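Side-chain contacts in uncharacterized protein (Bacteroides ovatus CL02T12C04, PDB 6PTM), which is probably an exo-acting carrageenase of glycoside hydrolase family 42, splitting sugar units from the ends of carrageenan chains: residues Leu69-Ala74 with Ser133-Val138; Leu262-Asn267 with Val371-Ser376; Phe445-Ile450 with Val724-Ser729. One frame throughout, in Å; residues are numbered along the deposited sequence. Where two conformers were deposited one is given.

In the fold
The three contacts follow one another along the chain without overlapping. Contact 1 ties helix 69-90 to helix 109-139 in the helical region that precedes the barrel. Contact 2 joins helices 261-278 and 358-385, which flank strand 288-292 in sequence and lie on the outside of the (beta/alpha)8 barrel expected of this family. Contact 3 connects the start of the barrel helix 448-460 with the end of strand 718-725 in the C-terminal antiparallel sheet, so it joins two regions. Centres of contacts 1 and 2 are 50 Å apart, on opposite sides of the chain's centre; the centre of contact 3 lies about 28 Å from that of contact 1 and 38 Å from that of contact 2.

Contact 1 of 3, residues Leu69-Ala74 with Ser133-Val138; sequences LKEETA and SELEAV
E71 and L135 make the close-packed half of this helix pair, while K70 and E134 close its more open flank. Helices 69-90 and 109-139 run nearly antiparallel here, with a crossing angle of -160° and local axes 10.8 Å apart. E71 bends at chi2 (83°), so that its CG and carboxylate pass obliquely over L135: E71 CG sits 4.0 Å from L135 CD2, and E71 OE2 is 4.0 Å from L135 CB. Helix 44-63 seals this buried side, with I58 against E71 and with L57 and A61 against L135, so three helices of the region before the barrel meet here.

On the partly exposed flank, K70 reaches out as a fully extended chain and meets the E134 side chain at about a right angle. Its NZ forms a salt bridge with the carboxylate, 2.9 Å from NZ to E134 OE1 on the syn lone pair of that oxygen, plus a weak bond of 3.1 Å from NZ to E134 OE2. With a methionine in its place, the E134 carboxylate would probably lose its ammonium mate across the helix pair and be freer to swing.

Between the two halves sits a water that donates to both carboxylates, 2.8 Å to E71 OE2 and 2.7 Å to E134 OE1. Those two oxygens are only 4.4 Å apart, and R145, in a salt bridge with E71 OE2, probably offsets part of their repulsion. With K70, R145 and a doubly donating water around them, both glutamates can probably remain ionised despite their closeness.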
# COMPACT_ATOMS: atom_id res chain seq x y z
N LEU A 69 -25.64 -3.33 11.63
CA LEU A 69 -24.70 -2.36 10.99
C LEU A 69 -24.52 -2.69 9.50
O LEU A 69 -24.58 -1.77 8.67
CB LEU A 69 -23.36 -2.34 11.73
CG LEU A 69 -22.28 -1.46 11.12
CD1 LEU A 69 -22.71 0.02 11.09
CD2 LEU A 69 -20.99 -1.62 11.91
N LYS A 70 -24.31 -3.95 9.17
CA LYS A 70 -23.98 -4.35 7.78
C LYS A 70 -25.14 -3.94 6.85
O LYS A 70 -24.88 -3.26 5.88
CB LYS A 70 -23.69 -5.85 7.78
CG LYS A 70 -23.29 -6.43 6.45
CD LYS A 70 -22.89 -7.88 6.59
CE LYS A 70 -22.62 -8.50 5.23
NZ LYS A 70 -22.05 -9.85 5.37
N GLU A 71 -26.37 -4.32 7.20
CA GLU A 71 -27.58 -4.06 6.38
C GLU A 71 -27.88 -2.56 6.36
O GLU A 71 -28.29 -2.05 5.28
CB GLU A 71 -28.74 -4.91 6.87
CG GLU A 71 -28.59 -6.39 6.58
CD GLU A 71 -27.73 -7.13 7.60
OE1 GLU A 71 -27.50 -6.56 8.70
OE2 GLU A 71 -27.29 -8.26 7.29
N GLU A 72 -27.69 -1.85 7.46
CA GLU A 72 -27.85 -0.37 7.48
C GLU A 72 -26.86 0.29 6.53
O GLU A 72 -27.22 1.32 5.90
CB GLU A 72 -27.64 0.21 8.87
CG GLU A 72 -28.76 -0.14 9.83
CD GLU A 72 -28.38 0.26 11.24
OE1 GLU A 72 -27.83 1.36 11.38
OE2 GLU A 72 -28.52 -0.54 12.16
N THR A 73 -25.64 -0.24 6.43
CA THR A 73 -24.61 0.28 5.51
C THR A 73 -25.09 0.07 4.08
O THR A 73 -25.00 1.01 3.27
CB THR A 73 -23.24 -0.36 5.77
OG1 THR A 73 -22.86 -0.03 7.11
CG2 THR A 73 -22.20 0.09 4.78
N ALA A 74 -25.56 -1.13 3.76
CA ALA A 74 -26.11 -1.47 2.43
C ALA A 74 -27.33 -0.59 2.11
O ALA A 74 -27.44 -0.10 0.95
CB ALA A 74 -26.47 -2.95 2.37
N SER A 133 -31.77 -11.69 2.32
CA SER A 133 -31.47 -13.13 2.51
C SER A 133 -30.58 -13.34 3.72
O SER A 133 -30.85 -14.26 4.52
CB SER A 133 -30.83 -13.70 1.32
OG SER A 133 -31.78 -13.64 0.30
N GLU A 134 -29.51 -12.56 3.82
CA GLU A 134 -28.56 -12.75 4.92
C GLU A 134 -29.27 -12.47 6.25
O GLU A 134 -29.20 -13.32 7.16
CB GLU A 134 -27.32 -11.87 4.81
CG GLU A 134 -26.35 -12.14 5.96
CD GLU A 134 -24.98 -11.49 5.86
OE1 GLU A 134 -24.74 -10.83 4.86
OE2 GLU A 134 -24.18 -11.61 6.83
N LEU A 135 -29.90 -11.31 6.39
CA LEU A 135 -30.52 -10.94 7.69
C LEU A 135 -31.63 -11.93 8.09
O LEU A 135 -31.71 -12.24 9.30
CB LEU A 135 -31.03 -9.50 7.59
CG LEU A 135 -31.44 -8.85 8.91
CD1 LEU A 135 -30.36 -8.98 9.98
CD2 LEU A 135 -31.80 -7.38 8.68
N GLU A 136 -32.44 -12.42 7.15
CA GLU A 136 -33.50 -13.41 7.47
C GLU A 136 -32.84 -14.69 8.01
O GLU A 136 -33.37 -15.22 8.99
CB GLU A 136 -34.37 -13.68 6.25
CG GLU A 136 -35.19 -12.47 5.84
CD GLU A 136 -36.69 -12.60 6.08
OE1 GLU A 136 -37.07 -13.22 7.11
OE2 GLU A 136 -37.45 -12.09 5.24
N ALA A 137 -31.71 -15.12 7.46
CA ALA A 137 -30.95 -16.28 7.97
C ALA A 137 -30.41 -15.99 9.37
O ALA A 137 -30.41 -16.90 10.22
CB ALA A 137 -29.84 -16.63 7.00
N VAL A 138 -29.87 -14.79 9.58
CA VAL A 138 -29.36 -14.38 10.91
C VAL A 138 -30.53 -14.38 11.90
O VAL A 138 -30.36 -14.91 13.01
CB VAL A 138 -28.65 -13.02 10.86
CG1 VAL A 138 -28.36 -12.53 12.27
CG2 VAL A 138 -27.36 -13.08 10.03
O HOH W 1 -26.34 -8.69 4.73

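Contact 2 of 3, residues Leu262-Asn267 with Val371-Ser376; sequences LARQVN and VTEWFS
R264 and E373 carry the charged part of this contact. The guanidinium takes the carboxylate end-on with two nitrogens: R264 NH1 lies 3.0 Å from E373 OE2, and R264 NH2 lies 2.9 Å from E373 OE1. Both oxygens use their syn lone pairs, and the two flat groups are nearly coplanar. R264 bends at chi2 to get there, and its NE is held by the carbonyl of I258, which helps fix the rotation of the group.

Both helices belong to the outer layer of the (beta/alpha)8 barrel: helix 261-278 leads into strand 288-292, and helix 358-385 comes after that strand, so this is a contact between successive barrel helices. Their local axes stand 12.8 Å apart, a separation bridged by the long side chains of R264, E373 and W374.

Ring contacts make up the rest. W374 sets CG opposite its backbone N (chi1 160°), and the six-membered ring ends up beside R264 and N267. The indole edge, at CE3, lies over one face of the guanidinium, 3.7 Å from R264 NH2, with the planes 53° apart; it is an edge contact and not a stack. N267 meets the same ring at its edge, with ND2 3.6 Å from W374 CH2 and the amide turned 87° to the indole. That amide is itself fixed: ND2 donates to A263 O at 2.8 Å and to Y256 OH, while OD1 accepts from N198.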
# COMPACT_ATOMS: atom_id res chain seq x y z
N LEU A 262 15.15 29.18 -0.54
CA LEU A 262 13.88 29.92 -0.46
C LEU A 262 12.75 28.87 -0.34
O LEU A 262 11.72 29.17 0.30
CB LEU A 262 13.74 30.82 -1.68
CG LEU A 262 12.49 31.68 -1.70
CD1 LEU A 262 12.52 32.67 -0.55
CD2 LEU A 262 12.34 32.38 -3.03
N ALA A 263 12.97 27.67 -0.86
CA ALA A 263 12.00 26.57 -0.70
C ALA A 263 11.93 26.18 0.77
O ALA A 263 10.82 26.03 1.31
CB ALA A 263 12.37 25.41 -1.59
N ARG A 264 13.09 26.03 1.42
CA ARG A 264 13.17 25.68 2.86
C ARG A 264 12.57 26.81 3.73
O ARG A 264 11.84 26.49 4.72
CB ARG A 264 14.61 25.30 3.22
CG ARG A 264 15.19 24.27 2.26
CD ARG A 264 15.52 22.95 2.93
NE ARG A 264 15.71 21.84 1.99
CZ ARG A 264 16.26 20.67 2.33
NH1 ARG A 264 16.73 20.51 3.56
NH2 ARG A 264 16.37 19.69 1.45
N GLN A 265 12.84 28.08 3.42
CA GLN A 265 12.22 29.22 4.15
C GLN A 265 10.68 29.08 4.07
O GLN A 265 9.97 29.19 5.10
CB GLN A 265 12.68 30.57 3.59
CG GLN A 265 11.91 31.77 4.17
CD GLN A 265 12.23 33.04 3.41
OE1 GLN A 265 13.39 33.29 3.13
NE2 GLN A 265 11.21 33.80 2.99
N VAL A 266 10.17 28.83 2.88
CA VAL A 266 8.70 28.87 2.63
C VAL A 266 8.05 27.71 3.39
O VAL A 266 7.03 27.92 4.09
CB VAL A 266 8.35 28.90 1.12
CG1 VAL A 266 6.88 28.65 0.90
CG2 VAL A 266 8.76 30.22 0.46
N ASN A 267 8.62 26.51 3.27
CA ASN A 267 8.08 25.33 3.98
C ASN A 267 8.14 25.57 5.50
O ASN A 267 7.14 25.27 6.15
CB ASN A 267 8.77 24.04 3.53
CG ASN A 267 8.23 23.59 2.21
OD1 ASN A 267 7.26 22.82 2.15
ND2 ASN A 267 8.81 24.08 1.14
N VAL A 371 16.55 13.11 -1.19
CA VAL A 371 15.07 13.09 -1.06
C VAL A 371 14.73 12.66 0.37
O VAL A 371 13.87 13.29 0.98
CB VAL A 371 14.41 12.19 -2.13
CG1 VAL A 371 12.96 11.90 -1.78
CG2 VAL A 371 14.55 12.84 -3.50
N THR A 372 15.38 11.60 0.87
CA THR A 372 15.22 11.19 2.29
C THR A 372 15.46 12.40 3.21
O THR A 372 14.64 12.64 4.15
CB THR A 372 16.14 10.00 2.60
OG1 THR A 372 15.84 8.88 1.76
CG2 THR A 372 16.07 9.64 4.06
N GLU A 373 16.55 13.13 3.00
CA GLU A 373 16.90 14.32 3.84
C GLU A 373 15.78 15.38 3.76
O GLU A 373 15.40 15.97 4.81
CB GLU A 373 18.27 14.86 3.43
CG GLU A 373 18.75 16.02 4.30
CD GLU A 373 18.14 17.38 4.00
OE1 GLU A 373 17.87 17.68 2.81
OE2 GLU A 373 17.93 18.14 4.97
N TRP A 374 15.20 15.58 2.58
CA TRP A 374 14.12 16.56 2.39
C TRP A 374 12.94 16.19 3.29
O TRP A 374 12.41 17.07 3.99
CB TRP A 374 13.77 16.62 0.90
CG TRP A 374 12.42 17.20 0.59
CD1 TRP A 374 11.33 16.55 0.09
CD2 TRP A 374 12.04 18.56 0.76
NE1 TRP A 374 10.30 17.43 -0.08
CE2 TRP A 374 10.69 18.66 0.35
CE3 TRP A 374 12.71 19.71 1.21
CZ2 TRP A 374 10.01 19.87 0.35
CZ3 TRP A 374 12.04 20.91 1.20
CH2 TRP A 374 10.70 20.98 0.80
N PHE A 375 12.53 14.93 3.27
CA PHE A 375 11.38 14.45 4.06
C PHE A 375 11.74 14.47 5.54
O PHE A 375 10.80 14.76 6.34
CB PHE A 375 10.90 13.09 3.55
CG PHE A 375 10.12 13.21 2.27
CD1 PHE A 375 8.96 13.96 2.24
CD2 PHE A 375 10.56 12.62 1.10
CE1 PHE A 375 8.25 14.08 1.06
CE2 PHE A 375 9.85 12.76 -0.07
CZ PHE A 375 8.72 13.52 -0.10
N SER A 376 13.00 14.23 5.90
CA SER A 376 13.49 14.42 7.28
C SER A 376 13.35 15.89 7.70
O SER A 376 12.87 16.13 8.83
CB SER A 376 14.91 13.91 7.48
OG SER A 376 14.93 12.49 7.35

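Contact 3 of 3, residues Phe445-Ile450 with Val724-Ser729; sequences FDWVEI and VNIGKS
I726, in the turn that leaves strand 718-725, fits against F445 and W447 at a buried junction between the (beta/alpha)8 barrel and the C-terminal antiparallel sheet. The touching is done by one methyl group. I726 CG2 stands anti to the backbone N, and from there it meets both aromatic residues: it is 3.5 Å from W447 CB and 3.8 Å from W447 CG, and on the other residue 3.9 Å from F445 CZ and 4.1 Å from F445 CE1. The isoleucine crosses each aromatic side chain at about a right angle and approaches both rings obliquely. F445 and W447 each hold CG between the backbone N and the carbonyl carbon (chi1 54° and 62°), a crowded position that brings F445 CZ and W447 CG to the same methyl; W447 CB reaches it from the backbone itself.

Within the barrel these aromatics end the long connection from strand 421-423 to helix 448-460. D446, between them in sequence, makes a capping bond in the turn that leads into the helix: OD1 accepts from V448 N at 3.3 Å, met from above the carboxylate plane. F445 also packs against N492 and L495 of helix 486-498, and the ring of W447 meets that of Y443.

On the 724-729 side the turn is shaped by N725, whose CB is directed away from segment 445-450. Its OD1 accepts from G727 N at 2.9 Å, making an Asx turn, and its ND2 donates to S729 O at 3.2 Å. Backbone bonding between I726 and A444, together with the bond from K728 NZ to K441 O, adds polar links between the turn and the barrel loop beside the apolar contact.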
# COMPACT_ATOMS: atom_id res chain seq x y z
N PHE A 445 -5.37 -10.38 -10.62
CA PHE A 445 -5.14 -8.93 -10.47
C PHE A 445 -3.65 -8.72 -10.20
O PHE A 445 -2.91 -9.69 -9.92
CB PHE A 445 -6.01 -8.28 -9.38
CG PHE A 445 -5.92 -8.93 -8.01
CD1 PHE A 445 -4.90 -8.60 -7.13
CD2 PHE A 445 -6.86 -9.85 -7.60
CE1 PHE A 445 -4.79 -9.22 -5.89
CE2 PHE A 445 -6.75 -10.47 -6.36
CZ PHE A 445 -5.70 -10.17 -5.52
N ASP A 446 -3.22 -7.47 -10.23
CA ASP A 446 -1.82 -7.13 -9.94
C ASP A 446 -1.66 -7.19 -8.41
O ASP A 446 -1.98 -6.19 -7.76
CB ASP A 446 -1.45 -5.77 -10.56
CG ASP A 446 -0.01 -5.39 -10.23
OD1 ASP A 446 0.69 -6.24 -9.64
OD2 ASP A 446 0.38 -4.26 -10.54
N TRP A 447 -1.19 -8.33 -7.90
CA TRP A 447 -1.04 -8.65 -6.45
C TRP A 447 0.28 -8.11 -5.87
O TRP A 447 0.49 -8.30 -4.66
CB TRP A 447 -1.11 -10.17 -6.22
CG TRP A 447 -0.01 -10.93 -6.91
CD1 TRP A 447 0.19 -11.01 -8.26
CD2 TRP A 447 1.08 -11.65 -6.31
NE1 TRP A 447 1.31 -11.75 -8.55
CE2 TRP A 447 1.87 -12.17 -7.37
CE3 TRP A 447 1.46 -11.94 -5.00
CZ2 TRP A 447 3.03 -12.91 -7.15
CZ3 TRP A 447 2.59 -12.70 -4.78
CH2 TRP A 447 3.37 -13.17 -5.84
N VAL A 448 1.18 -7.54 -6.67
CA VAL A 448 2.62 -7.41 -6.29
C VAL A 448 2.77 -6.30 -5.23
O VAL A 448 3.54 -6.51 -4.28
CB VAL A 448 3.54 -7.20 -7.51
CG1 VAL A 448 4.96 -6.93 -7.08
CG2 VAL A 448 3.56 -8.41 -8.43
N GLU A 449 2.09 -5.16 -5.39
CA GLU A 449 2.21 -4.04 -4.41
C GLU A 449 1.61 -4.44 -3.04
O GLU A 449 2.31 -4.27 -2.00
CB GLU A 449 1.60 -2.79 -4.99
CG GLU A 449 2.37 -2.31 -6.20
CD GLU A 449 1.80 -1.05 -6.82
OE1 GLU A 449 1.28 -0.18 -6.06
OE2 GLU A 449 1.84 -0.98 -8.04
N ILE A 450 0.36 -4.94 -2.99
CA ILE A 450 -0.31 -5.23 -1.68
C ILE A 450 0.25 -6.49 -1.00
O ILE A 450 -0.02 -6.67 0.20
CB ILE A 450 -1.83 -5.30 -1.83
CG1 ILE A 450 -2.30 -6.38 -2.81
CG2 ILE A 450 -2.41 -3.93 -2.18
CD1 ILE A 450 -3.81 -6.59 -2.76
N VAL A 724 -6.70 -16.78 0.47
CA VAL A 724 -7.22 -15.90 -0.61
C VAL A 724 -6.74 -16.47 -1.94
O VAL A 724 -5.55 -16.67 -2.11
CB VAL A 724 -6.73 -14.46 -0.42
CG1 VAL A 724 -7.36 -13.54 -1.45
CG2 VAL A 724 -6.97 -13.98 0.99
N ASN A 725 -7.66 -16.70 -2.87
CA ASN A 725 -7.31 -17.13 -4.24
C ASN A 725 -6.95 -15.89 -5.05
O ASN A 725 -7.86 -15.16 -5.47
CB ASN A 725 -8.41 -17.96 -4.87
CG ASN A 725 -7.98 -18.55 -6.19
OD1 ASN A 725 -6.80 -18.51 -6.55
ND2 ASN A 725 -8.92 -19.13 -6.92
N ILE A 726 -5.64 -15.68 -5.26
CA ILE A 726 -5.06 -14.57 -6.06
C ILE A 726 -5.00 -15.07 -7.51
O ILE A 726 -4.77 -14.26 -8.39
CB ILE A 726 -3.66 -14.19 -5.55
CG1 ILE A 726 -3.64 -13.93 -4.04
CG2 ILE A 726 -3.14 -12.97 -6.29
CD1 ILE A 726 -2.22 -13.81 -3.46
N GLY A 727 -5.21 -16.37 -7.73
CA GLY A 727 -5.17 -16.99 -9.07
C GLY A 727 -6.34 -16.59 -9.96
O GLY A 727 -7.43 -16.24 -9.45
N LYS A 728 -6.18 -16.73 -11.26
CA LYS A 728 -7.19 -16.24 -12.22
C LYS A 728 -8.22 -17.32 -12.53
O LYS A 728 -9.09 -17.06 -13.37
CB LYS A 728 -6.52 -15.87 -13.54
CG LYS A 728 -5.93 -17.08 -14.24
CD LYS A 728 -4.94 -16.72 -15.30
CE LYS A 728 -5.57 -16.45 -16.63
NZ LYS A 728 -4.67 -16.98 -17.68
N SER A 729 -8.13 -18.51 -11.95
CA SER A 729 -9.18 -19.55 -12.18
C SER A 729 -9.45 -20.26 -10.86
O SER A 729 -8.69 -20.05 -9.93
CB SER A 729 -8.81 -20.51 -13.32
OG SER A 729 -7.67 -21.29 -12.99